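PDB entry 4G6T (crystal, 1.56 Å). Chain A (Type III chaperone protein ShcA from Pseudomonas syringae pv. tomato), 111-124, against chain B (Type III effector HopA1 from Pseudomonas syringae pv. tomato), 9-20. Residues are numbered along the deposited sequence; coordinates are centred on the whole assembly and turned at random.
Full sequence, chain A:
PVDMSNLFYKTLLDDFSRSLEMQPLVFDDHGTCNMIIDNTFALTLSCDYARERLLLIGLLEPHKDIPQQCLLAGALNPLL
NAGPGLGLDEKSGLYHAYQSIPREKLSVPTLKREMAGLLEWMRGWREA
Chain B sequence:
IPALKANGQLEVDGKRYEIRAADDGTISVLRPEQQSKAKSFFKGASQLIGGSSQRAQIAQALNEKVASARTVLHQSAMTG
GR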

ATOM      1  N   LEU A 111       3.608  -5.267  -9.835  1.00 20.63           N
ATOM      2  CA  LEU A 111       3.164  -4.333  -8.857  1.00 19.40           C
ATOM      3  C   LEU A 111       2.167  -3.331  -9.462  1.00 20.89           C
ATOM      4  O   LEU A 111       1.153  -2.966  -8.834  1.00 19.98           O
ATOM      5  CB  LEU A 111       4.363  -3.625  -8.180  1.00 21.51           C
ATOM      6  CG  LEU A 111       4.067  -2.544  -7.150  1.00 21.32           C
ATOM      7  CD1 LEU A 111       3.229  -3.011  -5.969  1.00 21.10           C
ATOM      8  CD2 LEU A 111       5.362  -1.963  -6.588  1.00 24.38           C
ATOM      9  N   LYS A 112       2.496  -2.788 -10.631  1.00 22.46           N
ATOM     10  CA  LYS A 112       1.591  -1.837 -11.336  1.00 21.63           C
ATOM     11  C   LYS A 112       0.228  -2.477 -11.579  1.00 22.05           C
ATOM     12  O   LYS A 112      -0.805  -1.866 -11.218  1.00 21.21           O
ATOM     13  CB  LYS A 112       2.189  -1.366 -12.659  1.00 25.69           C
ATOM     14  CG  LYS A 112       3.378  -0.441 -12.492  1.00 28.09           C
ATOM     15  CD  LYS A 112       3.864   0.005 -13.854  1.00 30.25           C
ATOM     16  CE  LYS A 112       4.958   1.030 -13.649  1.00 34.79           C
ATOM     17  NZ  LYS A 112       5.229   1.604 -14.974  1.00 33.53           N
ATOM     18  N   ARG A 113       0.231  -3.676 -12.135  1.00 22.79           N
ATOM     19  CA  ARG A 113      -1.013  -4.387 -12.474  1.00 22.87           C
ATOM     20  C   ARG A 113      -1.841  -4.661 -11.218  1.00 21.27           C
ATOM     21  O   ARG A 113      -3.100  -4.442 -11.184  1.00 21.56           O
ATOM     22  CB  ARG A 113      -0.694  -5.694 -13.169  1.00 27.35           C
ATOM     23  CG  ARG A 113      -1.916  -6.465 -13.646  1.00 33.52           C
ATOM     24  CD  ARG A 113      -1.562  -7.697 -14.466  1.00 37.16           C
ATOM     25  NE  ARG A 113      -0.696  -8.640 -13.745  1.00 41.81           N
ATOM     26  CZ  ARG A 113       0.622  -8.779 -13.939  1.00 41.73           C
ATOM     27  NH1 ARG A 113       1.312  -8.043 -14.824  1.00 45.98           N
ATOM     28  NH2 ARG A 113       1.262  -9.673 -13.231  1.00 41.46           N
ATOM     29  N   GLU A 114      -1.221  -5.116 -10.162  1.00 20.43           N
ATOM     30  CA  GLU A 114      -1.914  -5.418  -8.964  1.00 18.75           C
ATOM     31  C   GLU A 114      -2.430  -4.173  -8.238  1.00 20.32           C
ATOM     32  O   GLU A 114      -3.514  -4.199  -7.652  1.00 20.30           O
ATOM     33  CB  GLU A 114      -1.112  -6.283  -8.001  1.00 21.56           C
ATOM     34  CG  GLU A 114      -0.791  -7.649  -8.617  1.00 23.26           C
ATOM     35  CD  GLU A 114      -1.960  -8.606  -8.612  1.00 28.45           C
ATOM     36  OE1 GLU A 114      -3.077  -8.321  -8.073  1.00 29.86           O
ATOM     37  OE2 GLU A 114      -1.746  -9.685  -9.212  1.00 33.77           O
ATOM     38  N   MET A 115      -1.689  -3.065  -8.291  1.00 18.75           N
ATOM     39  CA  MET A 115      -2.184  -1.832  -7.691  1.00 18.77           C
ATOM     40  C   MET A 115      -3.403  -1.360  -8.461  1.00 20.24           C
ATOM     41  O   MET A 115      -4.364  -0.970  -7.824  1.00 20.47           O
ATOM     42  CB  MET A 115      -1.069  -0.818  -7.747  1.00 21.33           C
ATOM     43  CG  MET A 115      -0.152  -0.981  -6.598  1.00 24.26           C
ATOM     44  SD  MET A 115       1.170   0.269  -6.568  1.00 34.47           S
ATOM     45  CE  MET A 115       0.005   1.683  -6.726  1.00 19.14           C
ATOM     46  N   ALA A 116      -3.350  -1.372  -9.769  1.00 20.05           N
ATOM     47  CA  ALA A 116      -4.534  -0.929 -10.596  1.00 20.83           C
ATOM     48  C   ALA A 116      -5.717  -1.836 -10.274  1.00 21.67           C
ATOM     49  O   ALA A 116      -6.858  -1.393 -10.135  1.00 21.69           O
ATOM     50  CB  ALA A 116      -4.233  -0.928 -12.027  1.00 22.54           C
ATOM     51  N   GLY A 117      -5.456  -3.121 -10.134  1.00 22.10           N
ATOM     52  CA  GLY A 117      -6.548  -4.060  -9.782  1.00 22.49           C
ATOM     53  C   GLY A 117      -7.187  -3.729  -8.467  1.00 22.50           C
ATOM     54  O   GLY A 117      -8.444  -3.813  -8.289  1.00 22.34           O
ATOM     55  N   LEU A 118      -6.391  -3.430  -7.472  1.00 19.49           N
ATOM     56  CA  LEU A 118      -6.876  -3.105  -6.197  1.00 18.70           C
ATOM     57  C   LEU A 118      -7.700  -1.842  -6.261  1.00 19.01           C
ATOM     58  O   LEU A 118      -8.704  -1.738  -5.579  1.00 18.95           O
ATOM     59  CB  LEU A 118      -5.716  -2.956  -5.178  1.00 18.53           C
ATOM     60  CG  LEU A 118      -6.043  -2.619  -3.771  1.00 20.03           C
ATOM     61  CD1 LEU A 118      -6.885  -3.729  -3.206  1.00 25.17           C
ATOM     62  CD2 LEU A 118      -4.838  -2.308  -2.927  1.00 24.54           C
ATOM     63  N   LEU A 119      -7.175  -0.836  -6.970  1.00 19.18           N
ATOM     64  CA  LEU A 119      -7.877   0.432  -7.076  1.00 19.26           C
ATOM     65  C   LEU A 119      -9.218   0.266  -7.714  1.00 18.85           C
ATOM     66  O   LEU A 119     -10.174   0.939  -7.246  1.00 21.11           O
ATOM     67  CB  LEU A 119      -7.006   1.459  -7.840  1.00 21.31           C
ATOM     68  CG  LEU A 119      -5.815   1.942  -7.008  1.00 21.60           C
ATOM     69  CD1 LEU A 119      -4.700   2.508  -7.926  1.00 23.26           C
ATOM     70  CD2 LEU A 119      -6.123   2.887  -5.872  1.00 23.85           C
ATOM     71  N   GLU A 120      -9.290  -0.494  -8.786  1.00 19.54           N
ATOM     72  CA  GLU A 120     -10.585  -0.659  -9.470  1.00 21.20           C
ATOM     73  C   GLU A 120     -11.568  -1.441  -8.577  1.00 22.16           C
ATOM     74  O   GLU A 120     -12.793  -1.148  -8.583  1.00 23.00           O
ATOM     75  CB  GLU A 120     -10.432  -1.190 -10.827  1.00 24.18           C
ATOM     76  CG  GLU A 120      -9.650  -0.232 -11.800  1.00 24.87           C
ATOM     77  CD  GLU A 120     -10.077   1.256 -11.691  1.00 27.06           C
ATOM     78  OE1 GLU A 120     -11.260   1.553 -11.951  1.00 26.39           O
ATOM     79  OE2 GLU A 120      -9.296   2.128 -11.262  1.00 27.98           O
ATOM     80  N   TRP A 121     -11.086  -2.398  -7.795  1.00 19.46           N
ATOM     81  CA  TRP A 121     -11.893  -3.093  -6.783  1.00 19.34           C
ATOM     82  C   TRP A 121     -12.434  -2.146  -5.760  1.00 21.31           C
ATOM     83  O   TRP A 121     -13.649  -2.142  -5.457  1.00 20.94           O
ATOM     84  CB  TRP A 121     -10.993  -4.190  -6.148  1.00 18.58           C
ATOM     85  CG  TRP A 121     -11.473  -4.966  -4.951  1.00 19.78           C
ATOM     86  CD1 TRP A 121     -11.041  -4.877  -3.646  1.00 21.72           C
ATOM     87  CD2 TRP A 121     -12.410  -6.069  -4.955  1.00 21.52           C
ATOM     88  NE1 TRP A 121     -11.614  -5.879  -2.880  1.00 21.90           N
ATOM     89  CE2 TRP A 121     -12.418  -6.603  -3.650  1.00 21.24           C
ATOM     90  CE3 TRP A 121     -13.150  -6.673  -5.953  1.00 23.41           C
ATOM     91  CZ2 TRP A 121     -13.243  -7.710  -3.321  1.00 19.05           C
ATOM     92  CZ3 TRP A 121     -13.962  -7.753  -5.619  1.00 23.24           C
ATOM     93  CH2 TRP A 121     -14.009  -8.209  -4.314  1.00 21.63           C
ATOM     94  N   MET A 122     -11.592  -1.257  -5.224  1.00 19.61           N
ATOM     95  CA  MET A 122     -11.987  -0.191  -4.302  1.00 20.48           C
ATOM     96  C   MET A 122     -13.047   0.693  -4.951  1.00 21.01           C
ATOM     97  O   MET A 122     -14.034   1.027  -4.311  1.00 20.05           O
ATOM     98  CB  MET A 122     -10.743   0.593  -3.906  1.00 19.14           C
ATOM     99  CG  MET A 122      -9.842  -0.227  -2.981  1.00 19.80           C
ATOM    100  SD  MET A 122      -8.177   0.414  -2.840  1.00 20.95           S
ATOM    101  CE  MET A 122      -8.533   1.971  -1.930  1.00 22.24           C
ATOM    102  N   ARG A 123     -12.828   1.046  -6.190  1.00 20.49           N
ATOM    103  CA  ARG A 123     -13.763   1.950  -6.895  1.00 20.69           C
ATOM    104  C   ARG A 123     -15.132   1.274  -6.955  1.00 23.96           C
ATOM    105  O   ARG A 123     -16.151   1.915  -6.647  1.00 24.12           O
ATOM    106  CB  ARG A 123     -13.253   2.304  -8.269  1.00 21.88           C
ATOM    107  CG  ARG A 123     -14.116   3.363  -8.947  1.00 22.74           C
ATOM    108  CD  ARG A 123     -13.705   3.678 -10.367  1.00 23.36           C
ATOM    109  NE  ARG A 123     -12.261   3.802 -10.506  1.00 24.18           N
ATOM    110  CZ  ARG A 123     -11.504   4.831 -10.124  1.00 25.29           C
ATOM    111  NH1 ARG A 123     -12.006   5.911  -9.532  1.00 25.92           N
ATOM    112  NH2 ARG A 123     -10.197   4.752 -10.312  1.00 25.32           N
ATOM    113  N   GLY A 124     -15.140   0.006  -7.321  1.00 22.27           N
ATOM    114  CA  GLY A 124     -16.432  -0.727  -7.464  1.00 23.23           C
ATOM    115  C   GLY A 124     -17.163  -0.757  -6.167  1.00 25.59           C
ATOM    116  O   GLY A 124     -18.412  -0.521  -6.106  1.00 26.17           O
TER
ATOM    117  N   GLN B   9       2.994   9.108 -12.270  1.00 30.03           N
ATOM    118  CA  GLN B   9       1.951   8.682 -13.145  1.00 32.65           C
ATOM    119  C   GLN B   9       2.130   7.185 -13.380  1.00 34.95           C
ATOM    120  O   GLN B   9       3.138   6.705 -13.949  1.00 35.24           O
ATOM    121  CB  GLN B   9       1.951   9.506 -14.439  1.00 36.72           C
ATOM    122  CG  GLN B   9       1.878  11.008 -14.203  1.00 36.44           C
ATOM    123  CD  GLN B   9       0.583  11.476 -13.565  1.00 42.34           C
ATOM    124  OE1 GLN B   9      -0.501  10.887 -13.762  1.00 41.72           O
ATOM    125  NE2 GLN B   9       0.692  12.525 -12.753  1.00 42.67           N
ATOM    126  N   LEU B  10       1.193   6.434 -12.817  1.00 28.98           N
ATOM    127  CA  LEU B  10       1.136   5.006 -12.960  1.00 28.72           C
ATOM    128  C   LEU B  10       0.260   4.752 -14.142  1.00 31.78           C
ATOM    129  O   LEU B  10      -0.930   5.094 -14.090  1.00 29.89           O
ATOM    130  CB  LEU B  10       0.545   4.364 -11.693  1.00 28.80           C
ATOM    131  CG  LEU B  10       0.041   2.896 -11.822  1.00 32.38           C
ATOM    132  CD1 LEU B  10       1.217   1.993 -12.095  1.00 32.75           C
ATOM    133  CD2 LEU B  10      -0.754   2.452 -10.597  1.00 33.07           C
ATOM    134  N   GLU B  11       0.817   4.209 -15.214  1.00 31.48           N
ATOM    135  CA  GLU B  11       0.043   3.852 -16.395  1.00 32.63           C
ATOM    136  C   GLU B  11       0.013   2.355 -16.570  1.00 36.39           C
ATOM    137  O   GLU B  11       1.057   1.700 -16.655  1.00 34.74           O
ATOM    138  CB  GLU B  11       0.637   4.505 -17.647  1.00 36.31           C
ATOM    139  CG  GLU B  11       1.157   5.914 -17.402  1.00 42.41           C
ATOM    140  CD  GLU B  11       1.273   6.758 -18.666  1.00 47.71           C
ATOM    141  OE1 GLU B  11       1.395   6.178 -19.773  1.00 49.02           O
ATOM    142  OE2 GLU B  11       1.197   8.002 -18.539  1.00 52.69           O
ATOM    143  N   VAL B  12      -1.169   1.798 -16.617  1.00 32.78           N
ATOM    144  CA  VAL B  12      -1.323   0.370 -16.766  1.00 34.57           C
ATOM    145  C   VAL B  12      -2.724   0.103 -17.323  1.00 36.82           C
ATOM    146  O   VAL B  12      -3.710   0.747 -16.924  1.00 36.49           O
ATOM    147  CB  VAL B  12      -0.955  -0.341 -15.416  1.00 38.40           C
ATOM    148  CG1 VAL B  12      -1.844   0.121 -14.287  1.00 38.69           C
ATOM    149  CG2 VAL B  12      -0.991  -1.852 -15.549  1.00 42.69           C
ATOM    150  N   ASP B  13      -2.814  -0.754 -18.346  1.00 39.04           N
ATOM    151  CA  ASP B  13      -4.093  -1.197 -18.898  1.00 44.82           C
ATOM    152  C   ASP B  13      -5.026  -0.043 -19.370  1.00 41.70           C
ATOM    153  O   ASP B  13      -6.235  -0.047 -19.111  1.00 43.78           O
ATOM    154  CB  ASP B  13      -4.785  -2.061 -17.844  1.00 50.28           C
ATOM    155  CG  ASP B  13      -5.815  -3.017 -18.436  1.00 56.95           C
ATOM    156  OD1 ASP B  13      -5.779  -3.272 -19.657  1.00 64.45           O
ATOM    157  OD2 ASP B  13      -6.667  -3.519 -17.660  1.00 62.97           O
ATOM    158  N   GLY B  14      -4.453   0.948 -20.032  1.00 39.72           N
ATOM    159  CA  GLY B  14      -5.214   2.057 -20.577  1.00 37.95           C
ATOM    160  C   GLY B  14      -5.701   3.071 -19.544  1.00 38.03           C
ATOM    161  O   GLY B  14      -6.540   3.882 -19.858  1.00 39.14           O
ATOM    162  N   LYS B  15      -5.137   3.039 -18.338  1.00 33.90           N
ATOM    163  CA  LYS B  15      -5.486   3.967 -17.265  1.00 32.92           C
ATOM    164  C   LYS B  15      -4.235   4.653 -16.747  1.00 31.66           C
ATOM    165  O   LYS B  15      -3.153   4.050 -16.677  1.00 31.45           O
ATOM    166  CB  LYS B  15      -6.144   3.208 -16.090  1.00 32.38           C
ATOM    167  CG  LYS B  15      -7.376   2.435 -16.457  1.00 30.84           C
ATOM    168  CD  LYS B  15      -7.953   1.672 -15.274  1.00 36.58           C
ATOM    169  CE  LYS B  15      -7.187   0.369 -14.946  1.00 36.73           C
ATOM    170  NZ  LYS B  15      -7.485  -0.611 -16.015  1.00 41.24           N
ATOM    171  N   ARG B  16      -4.393   5.904 -16.318  1.00 27.61           N
ATOM    172  CA  ARG B  16      -3.365   6.664 -15.688  1.00 25.74           C
ATOM    173  C   ARG B  16      -3.809   7.140 -14.325  1.00 26.04           C
ATOM    174  O   ARG B  16      -4.875   7.787 -14.188  1.00 25.73           O
ATOM    175  CB  ARG B  16      -2.851   7.841 -16.564  1.00 27.49           C
ATOM    176  CG  ARG B  16      -1.863   8.752 -15.804  1.00 31.66           C
ATOM    177  CD  ARG B  16      -1.398  10.009 -16.546  1.00 38.25           C
ATOM    178  NE  ARG B  16      -0.853   9.676 -17.845  1.00 43.13           N
ATOM    179  CZ  ARG B  16      -1.341  10.088 -19.015  1.00 49.29           C
ATOM    180  NH1 ARG B  16      -2.413  10.885 -19.078  1.00 50.00           N
ATOM    181  NH2 ARG B  16      -0.734   9.705 -20.131  1.00 47.94           N
ATOM    182  N   TYR B  17      -3.018   6.813 -13.312  1.00 24.32           N
ATOM    183  CA  TYR B  17      -3.265   7.162 -11.926  1.00 23.11           C
ATOM    184  C   TYR B  17      -2.182   8.044 -11.395  1.00 27.00           C
ATOM    185  O   TYR B  17      -0.999   7.774 -11.631  1.00 26.01           O
ATOM    186  CB  TYR B  17      -3.269   5.924 -11.035  1.00 24.28           C
ATOM    187  CG  TYR B  17      -4.248   4.888 -11.362  1.00 23.83           C
ATOM    188  CD1 TYR B  17      -5.521   4.876 -10.758  1.00 24.08           C
ATOM    189  CD2 TYR B  17      -3.924   3.847 -12.203  1.00 25.42           C
ATOM    190  CE1 TYR B  17      -6.410   3.818 -11.032  1.00 24.32           C
ATOM    191  CE2 TYR B  17      -4.812   2.822 -12.484  1.00 26.84           C
ATOM    192  CZ  TYR B  17      -6.061   2.826 -11.913  1.00 26.86           C
ATOM    193  OH  TYR B  17      -6.878   1.762 -12.191  1.00 29.53           O
ATOM    194  N   GLU B  18      -2.551   9.059 -10.623  1.00 24.29           N
ATOM    195  CA  GLU B  18      -1.592   9.938 -10.049  1.00 27.09           C
ATOM    196  C   GLU B  18      -1.294   9.491  -8.665  1.00 23.89           C
ATOM    197  O   GLU B  18      -2.196   9.325  -7.866  1.00 24.59           O
ATOM    198  CB  GLU B  18      -2.115  11.356 -10.076  1.00 29.42           C
ATOM    199  CG  GLU B  18      -1.155  12.314  -9.484  1.00 34.46           C
ATOM    200  CD  GLU B  18      -1.453  13.703  -9.995  1.00 42.12           C
ATOM    201  OE1 GLU B  18      -1.146  13.970 -11.197  1.00 40.40           O
ATOM    202  OE2 GLU B  18      -1.991  14.471  -9.179  1.00 41.82           O
ATOM    203  N   ILE B  19      -0.027   9.262  -8.344  1.00 26.46           N
ATOM    204  CA  ILE B  19       0.384   8.777  -7.057  1.00 26.47           C
ATOM    205  C   ILE B  19       1.130   9.844  -6.301  1.00 27.17           C
ATOM    206  O   ILE B  19       2.073  10.450  -6.867  1.00 28.41           O
ATOM    207  CB  ILE B  19       1.437   7.668  -7.223  1.00 29.33           C
ATOM    208  CG1 ILE B  19       1.012   6.615  -8.205  1.00 32.74           C
ATOM    209  CG2 ILE B  19       1.795   7.069  -5.892  1.00 27.13           C
ATOM    210  CD1 ILE B  19      -0.289   5.925  -7.949  1.00 30.49           C
ATOM    211  N   ARG B  20       0.814  10.046  -5.047  1.00 25.35           N
ATOM    212  CA  ARG B  20       1.589  10.911  -4.151  1.00 25.84           C
ATOM    213  C   ARG B  20       1.840  10.221  -2.856  1.00 26.83           C
ATOM    214  O   ARG B  20       0.981   9.531  -2.355  1.00 23.60           O
ATOM    215  CB  ARG B  20       0.829  12.196  -3.854  1.00 29.57           C
ATOM    216  CG  ARG B  20       0.586  13.042  -5.049  1.00 35.41           C
ATOM    217  CD  ARG B  20      -0.109  14.331  -4.651  1.00 38.64           C
ATOM    218  NE  ARG B  20      -0.252  15.180  -5.830  1.00 46.59           N
ATOM    219  CZ  ARG B  20       0.582  16.162  -6.189  1.00 54.87           C
ATOM    220  NH1 ARG B  20       1.653  16.479  -5.453  1.00 58.34           N
ATOM    221  NH2 ARG B  20       0.334  16.847  -7.309  1.00 57.58           N
TER
HETATM  222  O   HOH W   1       3.763   4.009 -15.257  1.00 41.35           O

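A helix and a β hairpin pack well when the helix turns toward the hairpin its small residues, leaving hollows between larger neighbours, and the strands supply side chains that fill them. The contact between the chaperone ShcA and the effector HopA1 is a compact example. Helix 111-124 crosses the hairpin almost at right angles, 92° to strand 9-12 and 87° to strand 15-20, and together the two stretches bury 493 Å².

The hairpin turns through a type I' turn from Val B12 to Lys B15, with Asp B13 and Gly B14 both at positive phi. Backbone hydrogen bonds pair Leu B10 with Tyr B17 and Val B12 with Lys B15, and all four side chains leave the sheet toward the helix.

The hollow on the helix is at Ala A116. Its short side chain lets the hairpin come close: Ala A116 CB lies 3.5 Å from CG1 of Val B12 and 3.8 Å from CE2 of Tyr B17. Val B12, branched at CB, fits its CG1 against this methyl while Val B12 CG2 lies against the helix backbone one turn earlier, 4.0 Å from Arg A113 CA.

One turn earlier, Lys A112 lies extended beside Leu B10, with Lys A112 CG 3.3 Å from CD1 of Leu B10. A long lysine suits this border: its methylenes cover the leucine, and its amine, also hydrogen-bonded elsewhere in the structure, meets a water 2.8 Å from Lys A112 NZ that also bonds Gln B9 O at 3.1 Å and Glu B11 N at 3.0 Å. Deeper in, the flexible Met A115 brings its terminal methyl up against two hairpin side chains; Met A115 CE is 4.0 Å from Leu B10 CD2 and 4.4 Å from Ile B19 CD1.

Tyr B17 is the largest bump of the hairpin, and it is held by residues from successive turns of the helix. Leu A119 covers one face of the ring in a CH-pi contact, with its CD1 4.0 Å from the centroid. The phenol donates a short hydrogen bond from Tyr B17 OH to Glu A120 OE2, 2.6 Å long, so the ring can be buried without leaving its polar end unpaired. Arg A123 steadies that acceptor through a two-pronged salt bridge, Arg A123 NE to Glu A120 OE1 and Arg A123 NH2 to Glu A120 OE2, each 2.9 Å, while the same NH2 sits at the ring edge, 4.0 Å from Tyr B17 CE1. Tyrosine suits the site because it joins a broad apolar face to a polar tip.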